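Local coordinates for DUAL specificity protein phosphatase 14 (Homo sapiens, PDB 2WGP) that dephosphorylates phosphotyrosine, phosphoserine and phosphothreonine on proteins, inactivating the MAP kinases ERK, JNK and p38 and damping T-cell receptor signalling through TAB1, at residues 83-88 and 151-156; 131-136 and 168-173. All blocks are in the same frame, centred on the assembly; numbering follows the deposited sequence.

Contact 1: 83-88 and 151-156; sequences APIGLY and VGFWRQ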
loop_
_atom_site.group_PDB
_atom_site.type_symbol
_atom_site.label_atom_id
_atom_site.label_comp_id
_atom_site.label_asym_id
_atom_site.label_seq_id
_atom_site.Cartn_x
_atom_site.Cartn_y
_atom_site.Cartn_z
ATOM N N ALA A 83 -2.937 -8.064 -12.978
ATOM C CA ALA A 83 -2.665 -8.395 -14.375
ATOM C C ALA A 83 -3.652 -7.584 -15.214
ATOM O O ALA A 83 -4.883 -7.642 -14.972
ATOM C CB ALA A 83 -2.838 -9.881 -14.645
ATOM N N PRO A 84 -3.136 -6.834 -16.208
ATOM C CA PRO A 84 -3.981 -5.927 -17.003
ATOM C C PRO A 84 -4.701 -6.655 -18.137
ATOM O O PRO A 84 -4.534 -6.319 -19.330
ATOM C CB PRO A 84 -2.963 -4.907 -17.550
ATOM C CG PRO A 84 -1.749 -5.723 -17.751
ATOM C CD PRO A 84 -1.717 -6.724 -16.612
ATOM N N ILE A 85 -5.526 -7.625 -17.744
ATOM C CA ILE A 85 -6.298 -8.453 -18.669
ATOM C C ILE A 85 -7.211 -7.628 -19.606
ATOM O O ILE A 85 -7.434 -8.000 -20.768
ATOM C CB ILE A 85 -7.108 -9.520 -17.898
ATOM C CG1 ILE A 85 -7.731 -10.546 -18.849
ATOM C CG2 ILE A 85 -8.225 -8.871 -17.054
ATOM C CD1 ILE A 85 -8.155 -11.832 -18.144
ATOM N N GLY A 86 -7.707 -6.505 -19.109
ATOM C CA GLY A 86 -8.521 -5.600 -19.890
ATOM C C GLY A 86 -7.912 -5.124 -21.201
ATOM O O GLY A 86 -8.641 -4.771 -22.137
ATOM N N LEU A 87 -6.580 -5.109 -21.271
ATOM C CA LEU A 87 -5.874 -4.714 -22.480
ATOM C C LEU A 87 -6.104 -5.724 -23.609
ATOM O O LEU A 87 -5.771 -5.453 -24.758
ATOM C CB LEU A 87 -4.364 -4.555 -22.198
ATOM C CG LEU A 87 -3.882 -3.399 -21.308
ATOM C CD1 LEU A 87 -2.354 -3.427 -21.062
ATOM C CD2 LEU A 87 -4.274 -2.041 -21.893
ATOM N N TYR A 88 -6.637 -6.893 -23.272
ATOM C CA TYR A 88 -6.960 -7.928 -24.246
ATOM C C TYR A 88 -8.463 -8.069 -24.515
ATOM O O TYR A 88 -8.875 -8.922 -25.302
ATOM C CB TYR A 88 -6.380 -9.262 -23.801
ATOM C CG TYR A 88 -4.853 -9.289 -23.771
ATOM C CD1 TYR A 88 -4.118 -9.570 -24.927
ATOM C CD2 TYR A 88 -4.156 -9.025 -22.607
ATOM C CE1 TYR A 88 -2.724 -9.619 -24.915
ATOM C CE2 TYR A 88 -2.743 -9.072 -22.587
ATOM C CZ TYR A 88 -2.044 -9.358 -23.753
ATOM O OH TYR A 88 -0.656 -9.398 -23.768
ATOM N N VAL A 151 -10.788 -10.550 -8.130
ATOM C CA VAL A 151 -11.446 -9.239 -7.900
ATOM C C VAL A 151 -10.923 -8.100 -8.783
ATOM O O VAL A 151 -11.695 -7.187 -9.119
ATOM C CB VAL A 151 -11.453 -8.824 -6.418
ATOM C CG1 VAL A 151 -12.338 -9.826 -5.623
ATOM C CG2 VAL A 151 -10.013 -8.709 -5.873
ATOM N N GLY A 152 -9.639 -8.157 -9.163
ATOM C CA GLY A 152 -9.066 -7.167 -10.087
ATOM C C GLY A 152 -9.657 -7.272 -11.483
ATOM O O GLY A 152 -9.997 -6.253 -12.136
ATOM N N PHE A 153 -9.833 -8.510 -11.935
ATOM C CA PHE A 153 -10.505 -8.767 -13.193
ATOM C C PHE A 153 -11.934 -8.200 -13.172
ATOM O O PHE A 153 -12.383 -7.638 -14.167
ATOM C CB PHE A 153 -10.508 -10.274 -13.529
ATOM C CG PHE A 153 -9.132 -10.864 -13.855
ATOM C CD1 PHE A 153 -9.017 -12.223 -14.131
ATOM C CD2 PHE A 153 -7.987 -10.085 -13.926
ATOM C CE1 PHE A 153 -7.799 -12.797 -14.458
ATOM C CE2 PHE A 153 -6.741 -10.656 -14.252
ATOM C CZ PHE A 153 -6.650 -12.015 -14.514
ATOM N N TRP A 154 -12.655 -8.390 -12.068
ATOM C CA TRP A 154 -13.955 -7.757 -11.863
ATOM C C TRP A 154 -13.927 -6.226 -11.998
ATOM O O TRP A 154 -14.764 -5.682 -12.702
ATOM C CB TRP A 154 -14.593 -8.190 -10.534
ATOM C CG TRP A 154 -15.372 -9.448 -10.694
ATOM C CD1 TRP A 154 -15.024 -10.679 -10.259
ATOM C CD2 TRP A 154 -16.630 -9.594 -11.361
ATOM N NE1 TRP A 154 -15.985 -11.594 -10.600
ATOM C CE2 TRP A 154 -16.982 -10.957 -11.288
ATOM C CE3 TRP A 154 -17.494 -8.703 -12.022
ATOM C CZ2 TRP A 154 -18.168 -11.460 -11.840
ATOM C CZ3 TRP A 154 -18.685 -9.207 -12.554
ATOM C CH2 TRP A 154 -19.005 -10.570 -12.458
ATOM N N ARG A 155 -13.000 -5.551 -11.324
ATOM C CA ARG A 155 -12.814 -4.087 -11.494
ATOM C C ARG A 155 -12.667 -3.728 -12.979
ATOM O O ARG A 155 -13.292 -2.799 -13.471
ATOM C CB ARG A 155 -11.604 -3.559 -10.717
ATOM C CG ARG A 155 -11.752 -3.613 -9.220
ATOM C CD ARG A 155 -10.657 -2.809 -8.503
ATOM N NE ARG A 155 -9.308 -3.377 -8.631
ATOM C CZ ARG A 155 -8.764 -4.318 -7.846
ATOM N NH1 ARG A 155 -9.445 -4.867 -6.840
ATOM N NH2 ARG A 155 -7.520 -4.718 -8.087
ATOM N N GLN A 156 -11.895 -4.529 -13.695
ATOM C CA GLN A 156 -11.615 -4.247 -15.096
ATOM C C GLN A 156 -12.836 -4.499 -15.968
ATOM O O GLN A 156 -13.133 -3.706 -16.867
ATOM C CB GLN A 156 -10.389 -5.045 -15.560
ATOM C CG GLN A 156 -9.091 -4.641 -14.852
ATOM C CD GLN A 156 -7.879 -5.435 -15.296
ATOM O OE1 GLN A 156 -7.583 -5.506 -16.496
ATOM N NE2 GLN A 156 -7.133 -6.005 -14.328
#

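Contact 2: 131-136 and 168-173; sequences VCLLEA and STVKMV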
loop_
_atom_site.group_PDB
_atom_site.type_symbol
_atom_site.label_atom_id
_atom_site.label_comp_id
_atom_site.label_asym_id
_atom_site.label_seq_id
_atom_site.Cartn_x
_atom_site.Cartn_y
_atom_site.Cartn_z
ATOM N N VAL A 131 -25.137 -7.822 -24.105
ATOM C CA VAL A 131 -25.653 -8.266 -22.833
ATOM C C VAL A 131 -24.831 -7.506 -21.770
ATOM O O VAL A 131 -23.646 -7.273 -21.969
ATOM C CB VAL A 131 -25.573 -9.829 -22.842
ATOM C CG1 VAL A 131 -24.239 -10.360 -22.413
ATOM C CG2 VAL A 131 -26.750 -10.465 -22.159
ATOM N N CYS A 132 -25.477 -7.062 -20.688
ATOM C CA CYS A 132 -24.782 -6.384 -19.616
ATOM C C CYS A 132 -23.888 -7.373 -18.851
ATOM O O CYS A 132 -23.958 -8.610 -19.043
ATOM C CB CYS A 132 -25.777 -5.707 -18.663
ATOM S SG CYS A 132 -26.759 -6.832 -17.647
ATOM N N LEU A 133 -23.046 -6.828 -17.991
ATOM C CA LEU A 133 -22.069 -7.621 -17.255
ATOM C C LEU A 133 -22.729 -8.691 -16.365
ATOM O O LEU A 133 -22.258 -9.828 -16.319
ATOM C CB LEU A 133 -21.189 -6.714 -16.405
ATOM C CG LEU A 133 -20.134 -7.348 -15.525
ATOM C CD1 LEU A 133 -19.242 -8.317 -16.339
ATOM C CD2 LEU A 133 -19.301 -6.233 -14.878
ATOM N N LEU A 134 -23.819 -8.340 -15.679
ATOM C CA LEU A 134 -24.503 -9.317 -14.830
ATOM C C LEU A 134 -25.027 -10.492 -15.689
ATOM O O LEU A 134 -24.839 -11.666 -15.336
ATOM C CB LEU A 134 -25.638 -8.664 -14.041
ATOM C CG LEU A 134 -26.458 -9.578 -13.143
ATOM C CD1 LEU A 134 -25.578 -10.338 -12.121
ATOM C CD2 LEU A 134 -27.608 -8.785 -12.451
ATOM N N GLU A 135 -25.652 -10.174 -16.823
ATOM C CA GLU A 135 -26.169 -11.214 -17.720
ATOM C C GLU A 135 -25.045 -12.077 -18.303
ATOM O O GLU A 135 -25.202 -13.282 -18.422
ATOM C CB GLU A 135 -26.964 -10.626 -18.894
ATOM C CG GLU A 135 -28.240 -9.895 -18.593
ATOM C CD GLU A 135 -28.889 -9.272 -19.889
ATOM O OE1 GLU A 135 -28.430 -8.195 -20.419
ATOM O OE2 GLU A 135 -29.878 -9.877 -20.376
ATOM N N ALA A 136 -23.932 -11.435 -18.671
ATOM C CA ALA A 136 -22.778 -12.101 -19.275
ATOM C C ALA A 136 -22.144 -13.088 -18.271
ATOM O O ALA A 136 -21.840 -14.216 -18.611
ATOM C CB ALA A 136 -21.738 -11.046 -19.772
ATOM N N SER A 168 -23.307 0.500 -15.179
ATOM C CA SER A 168 -22.830 -0.757 -14.664
ATOM C C SER A 168 -23.953 -1.553 -13.972
ATOM O O SER A 168 -24.887 -0.987 -13.415
ATOM C CB SER A 168 -21.587 -0.536 -13.771
ATOM O OG SER A 168 -21.898 0.085 -12.543
ATOM N N THR A 169 -23.856 -2.883 -14.046
ATOM C CA THR A 169 -24.837 -3.783 -13.448
ATOM C C THR A 169 -24.263 -4.656 -12.329
ATOM O O THR A 169 -24.991 -5.478 -11.734
ATOM C CB THR A 169 -25.505 -4.646 -14.545
ATOM O OG1 THR A 169 -24.512 -5.408 -15.239
ATOM C CG2 THR A 169 -26.243 -3.735 -15.543
ATOM N N VAL A 170 -22.966 -4.464 -12.053
ATOM C CA VAL A 170 -22.269 -5.062 -10.909
ATOM C C VAL A 170 -21.404 -3.970 -10.277
ATOM O O VAL A 170 -20.777 -3.180 -10.984
ATOM C CB VAL A 170 -21.348 -6.233 -11.350
ATOM C CG1 VAL A 170 -20.601 -6.844 -10.148
ATOM C CG2 VAL A 170 -22.165 -7.298 -12.090
ATOM N N LYS A 171 -21.382 -3.945 -8.953
ATOM C CA LYS A 171 -20.629 -2.990 -8.154
ATOM C C LYS A 171 -19.687 -3.757 -7.237
ATOM O O LYS A 171 -20.020 -4.841 -6.767
ATOM C CB LYS A 171 -21.575 -2.202 -7.255
ATOM C CG LYS A 171 -21.575 -0.722 -7.505
ATOM C CD LYS A 171 -22.902 -0.058 -7.084
ATOM C CE LYS A 171 -23.011 0.174 -5.565
ATOM N NZ LYS A 171 -23.660 1.503 -5.299
ATOM N N MET A 172 -18.538 -3.160 -6.956
ATOM C CA MET A 172 -17.621 -3.700 -5.948
ATOM C C MET A 172 -18.101 -3.202 -4.583
ATOM O O MET A 172 -18.393 -2.017 -4.400
ATOM C CB MET A 172 -16.182 -3.274 -6.243
ATOM C CG MET A 172 -15.694 -3.689 -7.634
ATOM S SD MET A 172 -15.597 -5.465 -7.944
ATOM C CE MET A 172 -14.321 -5.970 -6.835
ATOM N N VAL A 173 -18.207 -4.137 -3.648
ATOM C CA VAL A 173 -18.703 -3.862 -2.312
ATOM C C VAL A 173 -17.735 -4.439 -1.278
ATOM O O VAL A 173 -17.086 -5.462 -1.515
ATOM C CB VAL A 173 -20.138 -4.408 -2.105
ATOM C CG1 VAL A 173 -21.144 -3.716 -3.109
ATOM C CG2 VAL A 173 -20.174 -5.938 -2.195
#

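Contact 1: 83-88 and 151-156
The Q156 carboxamide ties the loop 83-88 to the first turns of helix 151-165 by two hydrogen bonds, one given and one accepted. The side chain leaves the helix with CG anti to its carbonyl carbon and extends beyond, so both ends of the amide meet loop backbone. Its NE2 donates to A83 O at 2.9 Å, almost straight at 173°; the oxygen lies in the amide plane, although NE2 stands above the carbonyl plane of A83. On the other branch OE1 accepts from G86 N at 2.8 Å, this N-H arriving in the plane of the side-chain carbonyl. With both ends engaged, the amide's rotation is fixed. Between A83 and G86, P84 centres an inverse gamma turn, and 85-88 continues as a 3-10 turn into helix 89-101. In this dual-specificity phosphatase domain the contact joins the loop after strand 71-74 to helix 151-165 and, since F153 touches S115 and R116, packs against the end of the CX5R phosphate-binding loop starting at C110. The apolar half belongs to I85 and F153, which cross at about a right angle. I85 CG1 is anti to the backbone N (chi1 -170°), which carries CD1 over one face of the F153 ring, 4.0 Å from the centroid, a CH-pi contact, and leaves CG2 to touch F153 CD2 at 3.4 Å. A83 CB meets the ring edge in its plane, 4.0 Å from F153 CE2.

Contact 2: 131-136 and 168-173
A side-chain-to-backbone hydrogen bond at a helix start, backed by a small apolar patch, joins the beginning of helix 133-143 to the chain running from helix 151-165 towards strand 172-175. T169 OG1, set between its own backbone N and carbonyl carbon, accepts from L134 N at 3.0 Å (N-H...O angle 159°). The methyl CG2 of T169, anti to the carbonyl carbon, lies alongside the C132 side chain, 3.7 Å from C132 CB. C132 is the N-cap residue and forms a capping box with E135: C132 N donates to E135 OE1 at 3.2 Å, and E135 N returns a weak bond to C132 SG. Next along, V170 CG2 packs against L133 CG at 4.0 Å, the two side chains crossing at about a right angle. E161 of helix 151-165 binds both T169 OG1 and L133 N through OE2. A valine in place of T169, lacking the hydroxyl that serves both L134 N and E161, would probably weaken the hold of the 168-173 segment on this helix start. Backbone N-H groups of the first turn are thus met by side chains of three different segments, and the E161 carboxylate beside the helix start is likely to be stabilised by the helix dipole.

Overall arrangement
Helix 151-165 connects the two contacts, whose centres lie 14 Å apart and whose segments alternate along the chain. W154, one residue beyond F153, turns to contact 2: its CZ3 packs 3.8 Å from L133 CG and 3.9 Å from V170 CG1, while W154 CB lies 3.9 Å from M172 SD. Contact 1 is buried and close to the catalytic centre. The F153 side chain is about 8 Å from that of C110, the cysteine that forms the phosphocysteine intermediate, and about 5 Å from a bound phosphate, probably from the crystallisation liquor. Contact 2 is partly buried and away from that site; within its segment 168-173, M172 makes backbone hydrogen bonds to another copy of the protein.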